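Local coordinates for acyl-CoA dehydrogenase family protein (Porphyromonas gingivalis, PDB 2OKU) that probably acts, as a full-length protein, as an FAD-dependent acyl-CoA dehydrogenase, of which this is the C-terminal helical domain, at residues 63-74 with 105-116. Sequence-based numbering, arbitrary orientation.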
loop_
_atom_site.group_PDB
_atom_site.type_symbol
_atom_site.label_atom_id
_atom_site.label_comp_id
_atom_site.label_asym_id
_atom_site.label_seq_id
_atom_site.Cartn_x
_atom_site.Cartn_y
_atom_site.Cartn_z
ATOM N N PHE A 63 -9.449 17.617 -15.358
ATOM C CA PHE A 63 -9.594 16.282 -15.971
ATOM C C PHE A 63 -8.574 15.263 -15.403
ATOM O O PHE A 63 -8.897 14.092 -15.185
ATOM C CB PHE A 63 -9.433 16.408 -17.485
ATOM C CG PHE A 63 -9.483 15.117 -18.199
ATOM C CD1 PHE A 63 -10.682 14.419 -18.328
ATOM C CD2 PHE A 63 -8.323 14.579 -18.756
ATOM C CE1 PHE A 63 -10.718 13.188 -19.002
ATOM C CE2 PHE A 63 -8.344 13.353 -19.419
ATOM C CZ PHE A 63 -9.538 12.654 -19.551
ATOM N N GLN A 64 -7.344 15.729 -15.196
ATOM C CA GLN A 64 -6.235 14.893 -14.740
ATOM C C GLN A 64 -6.086 14.858 -13.234
ATOM O O GLN A 64 -5.222 14.143 -12.715
ATOM C CB GLN A 64 -4.921 15.389 -15.345
ATOM C CG GLN A 64 -4.844 15.446 -16.877
ATOM C CD GLN A 64 -4.955 14.094 -17.570
ATOM O OE1 GLN A 64 -5.523 13.142 -17.029
ATOM N NE2 GLN A 64 -4.444 14.018 -18.808
ATOM N N ALA A 65 -6.911 15.618 -12.517
ATOM C CA ALA A 65 -6.778 15.737 -11.047
ATOM C C ALA A 65 -6.694 14.424 -10.290
ATOM O O ALA A 65 -5.768 14.222 -9.499
ATOM C CB ALA A 65 -7.906 16.634 -10.444
ATOM N N ARG A 66 -7.647 13.528 -10.514
ATOM C CA ARG A 66 -7.659 12.255 -9.818
ATOM C C ARG A 66 -6.406 11.422 -10.144
ATOM O O ARG A 66 -5.861 10.765 -9.261
ATOM C CB ARG A 66 -8.898 11.474 -10.153
ATOM C CG ARG A 66 -8.968 10.151 -9.484
ATOM C CD ARG A 66 -10.140 9.345 -9.987
ATOM N NE ARG A 66 -11.432 9.893 -9.581
ATOM C CZ ARG A 66 -12.587 9.257 -9.788
ATOM N NH1 ARG A 66 -12.582 8.065 -10.392
ATOM N NH2 ARG A 66 -13.743 9.794 -9.381
ATOM N N ARG A 67 -5.937 11.468 -11.394
ATOM C CA ARG A 67 -4.677 10.768 -11.754
ATOM C C ARG A 67 -3.440 11.339 -11.037
ATOM O O ARG A 67 -2.536 10.590 -10.642
ATOM C CB ARG A 67 -4.462 10.792 -13.268
ATOM C CG ARG A 67 -5.374 9.858 -13.974
ATOM C CD ARG A 67 -5.223 9.970 -15.479
ATOM N NE ARG A 67 -6.332 9.272 -16.018
ATOM C CZ ARG A 67 -7.469 9.807 -16.481
ATOM N NH1 ARG A 67 -7.694 11.101 -16.606
ATOM N NH2 ARG A 67 -8.379 8.982 -16.866
ATOM N N LEU A 68 -3.413 12.652 -10.848
ATOM C CA LEU A 68 -2.309 13.273 -10.116
ATOM C C LEU A 68 -2.364 12.893 -8.639
ATOM O O LEU A 68 -1.318 12.672 -8.036
ATOM C CB LEU A 68 -2.325 14.774 -10.294
ATOM C CG LEU A 68 -2.112 15.277 -11.736
ATOM C CD1 LEU A 68 -2.165 16.806 -11.736
ATOM C CD2 LEU A 68 -0.798 14.736 -12.345
ATOM N N VAL A 69 -3.572 12.828 -8.068
ATOM C CA VAL A 69 -3.755 12.282 -6.723
ATOM C C VAL A 69 -3.215 10.831 -6.641
ATOM O O VAL A 69 -2.390 10.511 -5.778
ATOM C CB VAL A 69 -5.218 12.325 -6.248
ATOM C CG1 VAL A 69 -5.348 11.580 -4.900
ATOM C CG2 VAL A 69 -5.761 13.761 -6.149
ATOM N N GLU A 70 -3.660 9.966 -7.550
ATOM C CA GLU A 70 -3.201 8.587 -7.586
ATOM C C GLU A 70 -1.684 8.457 -7.726
ATOM O O GLU A 70 -1.063 7.649 -7.042
ATOM C CB GLU A 70 -3.860 7.840 -8.725
ATOM C CG GLU A 70 -5.327 7.616 -8.531
ATOM C CD GLU A 70 -5.910 6.910 -9.755
ATOM O OE1 GLU A 70 -5.300 5.873 -10.193
ATOM O OE2 GLU A 70 -6.941 7.402 -10.257
HETATM N N MSE A 71 -1.112 9.264 -8.620
HETATM C CA MSE A 71 0.317 9.272 -8.868
HETATM C C MSE A 71 1.058 9.550 -7.552
HETATM O O MSE A 71 2.055 8.892 -7.205
HETATM C CB MSE A 71 0.637 10.344 -9.920
HETATM C CG MSE A 71 2.057 10.324 -10.403
HETATM SE SE MSE A 71 2.274 8.817 -11.696
HETATM C CE MSE A 71 4.215 9.121 -12.038
ATOM N N THR A 72 0.539 10.508 -6.793
ATOM C CA THR A 72 1.090 10.834 -5.499
ATOM C C THR A 72 0.893 9.723 -4.466
ATOM O O THR A 72 1.827 9.417 -3.704
ATOM C CB THR A 72 0.498 12.189 -4.979
ATOM O OG1 THR A 72 0.757 13.228 -5.949
ATOM C CG2 THR A 72 1.135 12.557 -3.640
ATOM N N ALA A 73 -0.320 9.176 -4.406
ATOM C CA ALA A 73 -0.684 8.095 -3.495
ATOM C C ALA A 73 0.289 6.913 -3.613
ATOM O O ALA A 73 0.735 6.340 -2.601
ATOM C CB ALA A 73 -2.144 7.631 -3.754
ATOM N N HIS A 74 0.655 6.537 -4.837
ATOM C CA HIS A 74 1.586 5.410 -5.012
ATOM C C HIS A 74 2.916 5.659 -4.292
ATOM O O HIS A 74 3.448 4.762 -3.601
ATOM C CB HIS A 74 1.792 5.065 -6.497
ATOM C CG HIS A 74 0.558 4.548 -7.145
ATOM N ND1 HIS A 74 -0.092 3.424 -6.689
ATOM C CD2 HIS A 74 -0.173 5.021 -8.177
ATOM C CE1 HIS A 74 -1.193 3.245 -7.401
ATOM N NE2 HIS A 74 -1.246 4.180 -8.336
ATOM N N GLU A 105 1.611 1.004 -11.705
ATOM C CA GLU A 105 0.489 1.913 -11.777
ATOM C C GLU A 105 0.922 3.332 -12.076
ATOM O O GLU A 105 0.271 3.998 -12.877
ATOM C CB GLU A 105 -0.385 1.824 -10.512
ATOM C CG GLU A 105 -1.065 0.462 -10.265
ATOM C CD GLU A 105 -1.908 0.017 -11.455
ATOM O OE1 GLU A 105 -2.797 0.760 -11.855
ATOM O OE2 GLU A 105 -1.633 -1.045 -12.020
ATOM N N GLN A 106 2.051 3.773 -11.516
ATOM C CA GLN A 106 2.601 5.078 -11.831
ATOM C C GLN A 106 2.963 5.182 -13.328
ATOM O O GLN A 106 2.766 6.209 -13.955
ATOM C CB GLN A 106 3.843 5.377 -11.005
ATOM C CG GLN A 106 3.580 5.949 -9.623
ATOM C CD GLN A 106 4.775 6.747 -9.120
ATOM O OE1 GLN A 106 5.930 6.437 -9.449
ATOM N NE2 GLN A 106 4.507 7.777 -8.304
ATOM N N GLU A 107 3.495 4.103 -13.884
ATOM C CA GLU A 107 3.905 4.102 -15.275
ATOM C C GLU A 107 2.681 4.250 -16.205
ATOM O O GLU A 107 2.704 5.020 -17.145
ATOM C CB GLU A 107 4.684 2.830 -15.591
ATOM C CG GLU A 107 5.150 2.687 -17.019
ATOM C CD GLU A 107 5.883 3.884 -17.625
ATOM O OE1 GLU A 107 6.722 4.505 -16.941
ATOM O OE2 GLU A 107 5.656 4.168 -18.829
ATOM N N LYS A 108 1.608 3.543 -15.893
ATOM C CA LYS A 108 0.360 3.629 -16.665
ATOM C C LYS A 108 -0.198 5.075 -16.652
ATOM O O LYS A 108 -0.580 5.638 -17.688
ATOM C CB LYS A 108 -0.678 2.665 -16.089
ATOM C CG LYS A 108 -0.414 1.149 -16.309
ATOM C CD LYS A 108 -1.461 0.396 -15.482
ATOM C CE LYS A 108 -1.258 -1.068 -15.467
ATOM N NZ LYS A 108 -2.316 -1.760 -14.675
ATOM N N ILE A 109 -0.176 5.681 -15.476
ATOM C CA ILE A 109 -0.651 7.051 -15.311
ATOM C C ILE A 109 0.257 8.015 -16.067
ATOM O O ILE A 109 -0.216 8.833 -16.845
ATOM C CB ILE A 109 -0.742 7.496 -13.839
ATOM C CG1 ILE A 109 -1.743 6.647 -13.040
ATOM C CG2 ILE A 109 -1.115 9.015 -13.786
ATOM C CD1 ILE A 109 -1.604 6.741 -11.492
ATOM N N ASP A 110 1.563 7.927 -15.828
ATOM C CA ASP A 110 2.526 8.816 -16.496
ATOM C C ASP A 110 2.405 8.777 -18.047
ATOM O O ASP A 110 2.349 9.810 -18.691
ATOM C CB ASP A 110 3.947 8.421 -16.080
ATOM C CG ASP A 110 4.967 9.415 -16.550
ATOM O OD1 ASP A 110 5.036 10.490 -15.964
ATOM O OD2 ASP A 110 5.691 9.104 -17.505
ATOM N N SER A 111 2.355 7.574 -18.602
ATOM C CA SER A 111 2.198 7.337 -20.044
ATOM C C SER A 111 0.896 7.957 -20.601
ATOM O O SER A 111 0.916 8.699 -21.584
ATOM C CB SER A 111 2.278 5.832 -20.310
ATOM O OG SER A 111 2.085 5.552 -21.689
ATOM N N TYR A 112 -0.214 7.679 -19.925
ATOM C CA TYR A 112 -1.507 8.226 -20.302
ATOM C C TYR A 112 -1.542 9.738 -20.284
ATOM O O TYR A 112 -1.933 10.362 -21.261
ATOM C CB TYR A 112 -2.636 7.676 -19.409
ATOM C CG TYR A 112 -3.970 8.350 -19.757
ATOM C CD1 TYR A 112 -4.766 7.843 -20.775
ATOM C CD2 TYR A 112 -4.384 9.479 -19.095
ATOM C CE1 TYR A 112 -5.976 8.453 -21.127
ATOM C CE2 TYR A 112 -5.603 10.103 -19.420
ATOM C CZ TYR A 112 -6.385 9.569 -20.447
ATOM O OH TYR A 112 -7.578 10.164 -20.784
ATOM N N VAL A 113 -1.136 10.330 -19.162
ATOM C CA VAL A 113 -1.172 11.784 -18.993
ATOM C C VAL A 113 -0.268 12.508 -19.986
ATOM O O VAL A 113 -0.656 13.544 -20.566
ATOM C CB VAL A 113 -0.848 12.182 -17.537
ATOM C CG1 VAL A 113 -0.677 13.711 -17.391
ATOM C CG2 VAL A 113 -1.944 11.627 -16.612
ATOM N N ARG A 114 0.922 11.958 -20.199
ATOM C CA ARG A 114 1.874 12.547 -21.137
ATOM C C ARG A 114 1.473 12.396 -22.616
ATOM O O ARG A 114 1.860 13.221 -23.443
ATOM C CB ARG A 114 3.276 11.990 -20.868
ATOM C CG ARG A 114 3.863 12.559 -19.557
ATOM C CD ARG A 114 5.264 12.025 -19.274
ATOM N NE ARG A 114 5.729 12.489 -17.966
ATOM C CZ ARG A 114 6.308 13.666 -17.757
ATOM N NH1 ARG A 114 6.525 14.492 -18.771
ATOM N NH2 ARG A 114 6.704 14.006 -16.539
ATOM N N ALA A 115 0.711 11.362 -22.936
ATOM C CA ALA A 115 0.238 11.129 -24.309
ATOM C C ALA A 115 -1.081 11.852 -24.598
ATOM O O ALA A 115 -1.504 11.954 -25.742
ATOM C CB ALA A 115 0.099 9.665 -24.577
ATOM N N PHE A 116 -1.734 12.357 -23.559
ATOM C CA PHE A 116 -3.077 12.901 -23.705
ATOM C C PHE A 116 -3.049 14.236 -24.446
ATOM O O PHE A 116 -2.288 15.121 -24.109
ATOM C CB PHE A 116 -3.743 13.055 -22.330
ATOM C CG PHE A 116 -5.168 13.506 -22.402
ATOM C CD1 PHE A 116 -6.170 12.612 -22.739
ATOM C CD2 PHE A 116 -5.510 14.828 -22.153
ATOM C CE1 PHE A 116 -7.516 13.030 -22.830
ATOM C CE2 PHE A 116 -6.856 15.250 -22.231
ATOM C CZ PHE A 116 -7.849 14.347 -22.572
HETATM O O HOH W 1 -2.304 15.575 -19.916
#
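Met-71, modelled as selenomethionine, buries more surface here than any other residue, laying its SE 3.8 Å from CG of Gln-106 and 3.9 Å from CB of Ile-109. Its chain leaves the backbone with CG anti to N (chi1 -172°) and bends at chi2, which carries SE and CE across to helix 105-115. Ile-109 answers as a knob set into a hole formed by Arg-67, Glu-70, Met-71 and His-74; its CD1 reaches CB of Glu-70 at 3.7 Å and also lies at the edge of the His-74 ring, while CG2 packs on CB of Arg-67. Gln-106 supplies the hydrogen bond between the segments, NE2 to the backbone O of Met-71 (2.9 Å, 159° at the hydrogen), with that oxygen in the plane of the Gln-106 side-chain amide; NE2 also bonds to Met-41 O, so two backbone carbonyls hold this buried nitrogen. Beside it, CB of Glu-105 lies over one face of the His-74 imidazole, near NE2; the ring's ND1 bonds to Tyr-98 OH of the second subunit. Toward the other end, Tyr-112 CE2 sits over the centre of the Arg-67 guanidinium, which Gln-64 OE1 steadies by accepting from NH1 (3.0 Å). A water joins Gln-64 NE2 to Val-113 O, and the Phe-63 and Phe-116 rings close this end as an offset stack (centroids 4.7 Å apart). Over these segments the axes approach to 9.5 Å in an antiparallel sense (149°), joining helices 58-87 and 92-115 of the C-terminal domain; helix 32-53 packs against Met-71, Asp-110 and Val-113, and the second subunit against Val-69, Glu-70 and Ala-73.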